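Local coordinates for uncharacterized protein DUF1470 (Jannaschia sp. CCS1, PDB 3H0N), which binds zinc through a treble-clef zinc finger joined to an ABATE domain and possibly acts as a transcription regulator, at the zinc ion site. Numbering follows the deposited sequence.

The zinc ion site. Residues 28, 148, 150, 153, 155, 169-170, 173, 176. With ZN (zinc ion), chain B.
Cys148 and Cys153 both hold SG anti to the backbone N (chi1 -166° and -171°), Cys169 turns its sulfur into the crowded position between N and the carbonyl carbon (69°), and Cys173 points SG away from its own carbonyl carbon, as suits a helical residue. The four cysteine sulfurs thereby converge on the zinc ion, each SG lying 2.3 Å from ZN in a nearly regular tetrahedron. Cysteine suits this task because its soft sulfur, probably bound as thiolate, matches zinc and can also accept hydrogen bonds that would spread the negative charge. Cys148 SG accepts bonds from Cys169 N at 3.4 Å and from Ala150 N at 3.5 Å; the small Ala150 probably helps the chain turn here. The Arg28 amide N meets Cys153 SG almost straight on, at 3.3 Å. Arg176 extends its guanidinium towards Cys173 SG with weak bonds from NH1 and NH2, a positive group that may further offset the charge, while Arg28 O lies 3.3 Å above the guanidinium plane, over its centre. The Ser170 hydroxyl OG accepts a hydrogen bond from the Cys173 amide N at 3.1 Å as an N-cap, which probably helps to position Cys173. This is the treble-clef site of the CGNR zinc finger: Cys148 and Cys153 flank the turn between strands 145-147 and 156-158, Cys169 precedes helix 171-180, and Cys173 lies in its first turn, while Arg28 ties in the turn between strands 25-27 and 30-32.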
loop_
_atom_site.group_PDB
_atom_site.type_symbol
_atom_site.label_atom_id
_atom_site.label_comp_id
_atom_site.label_asym_id
_atom_site.label_seq_id
_atom_site.Cartn_x
_atom_site.Cartn_y
_atom_site.Cartn_z
ATOM N N ARG A 28 -31.514 4.969 -0.232
ATOM C CA ARG A 28 -32.250 5.177 -1.479
ATOM C C ARG A 28 -33.689 5.598 -1.255
ATOM O O ARG A 28 -34.569 5.205 -2.003
ATOM C CB ARG A 28 -32.131 3.914 -2.340
ATOM C CG ARG A 28 -30.672 3.603 -2.731
ATOM C CD ARG A 28 -30.582 2.376 -3.592
ATOM N NE ARG A 28 -29.205 2.036 -3.871
ATOM C CZ ARG A 28 -28.823 1.116 -4.756
ATOM N NH1 ARG A 28 -29.741 0.472 -5.482
ATOM N NH2 ARG A 28 -27.534 0.873 -4.925
ATOM N N CYS A 148 -24.455 10.389 1.099
ATOM C CA CYS A 148 -25.388 10.671 0.013
ATOM C C CYS A 148 -26.226 11.927 0.267
ATOM O O CYS A 148 -26.827 12.088 1.344
ATOM C CB CYS A 148 -26.326 9.509 -0.217
ATOM S SG CYS A 148 -27.215 9.622 -1.750
ATOM N N ALA A 150 -29.029 12.563 -1.301
ATOM C CA ALA A 150 -30.430 12.364 -1.617
ATOM C C ALA A 150 -31.270 12.361 -0.341
ATOM O O ALA A 150 -30.781 12.059 0.746
ATOM C CB ALA A 150 -30.636 11.034 -2.407
ATOM N N CYS A 153 -31.453 9.229 2.312
ATOM C CA CYS A 153 -30.348 8.307 2.074
ATOM C C CYS A 153 -29.139 8.793 2.812
ATOM O O CYS A 153 -28.678 9.904 2.526
ATOM C CB CYS A 153 -30.037 8.182 0.612
ATOM S SG CYS A 153 -28.839 6.847 0.279
ATOM N N ARG A 155 -26.385 6.611 3.020
ATOM C CA ARG A 155 -25.342 5.693 2.611
ATOM C C ARG A 155 -24.071 6.466 2.276
ATOM O O ARG A 155 -24.093 7.622 1.856
ATOM C CB ARG A 155 -25.783 4.845 1.428
ATOM C CG ARG A 155 -26.997 3.982 1.647
ATOM C CD ARG A 155 -26.901 3.028 2.806
ATOM N NE ARG A 155 -27.314 3.624 4.056
ATOM C CZ ARG A 155 -27.197 3.025 5.249
ATOM N NH1 ARG A 155 -26.707 1.804 5.378
ATOM N NH2 ARG A 155 -27.617 3.643 6.356
ATOM N N CYS A 169 -24.710 8.524 -3.689
ATOM C CA CYS A 169 -24.054 7.253 -3.380
ATOM C C CYS A 169 -24.116 6.251 -4.507
ATOM O O CYS A 169 -23.406 5.252 -4.471
ATOM C CB CYS A 169 -24.656 6.574 -2.149
ATOM S SG CYS A 169 -26.360 5.954 -2.399
ATOM N N SER A 170 -24.988 6.491 -5.488
ATOM C CA SER A 170 -25.374 5.482 -6.446
ATOM C C SER A 170 -26.066 6.069 -7.621
ATOM O O SER A 170 -26.619 7.159 -7.563
ATOM C CB SER A 170 -26.320 4.486 -5.822
ATOM O OG SER A 170 -27.508 5.062 -5.381
ATOM N N CYS A 173 -29.746 6.780 -6.641
ATOM C CA CYS A 173 -30.051 8.072 -6.066
ATOM C C CYS A 173 -29.867 9.198 -7.069
ATOM O O CYS A 173 -30.647 10.134 -7.095
ATOM C CB CYS A 173 -29.212 8.300 -4.798
ATOM S SG CYS A 173 -29.700 7.230 -3.400
ATOM N N ARG A 176 -33.100 9.038 -9.059
ATOM C CA ARG A 176 -34.265 9.501 -8.281
ATOM C C ARG A 176 -34.325 11.022 -8.225
ATOM O O ARG A 176 -35.353 11.627 -8.428
ATOM C CB ARG A 176 -34.224 8.911 -6.895
ATOM C CG ARG A 176 -35.514 9.122 -6.092
ATOM C CD ARG A 176 -35.466 8.387 -4.768
ATOM N NE ARG A 176 -34.558 7.263 -4.903
ATOM C CZ ARG A 176 -33.340 7.169 -4.367
ATOM N NH1 ARG A 176 -32.845 8.096 -3.546
ATOM N NH2 ARG A 176 -32.613 6.090 -4.646
HETATM ZN ZN ZN B . -28.044 7.464 -1.824
#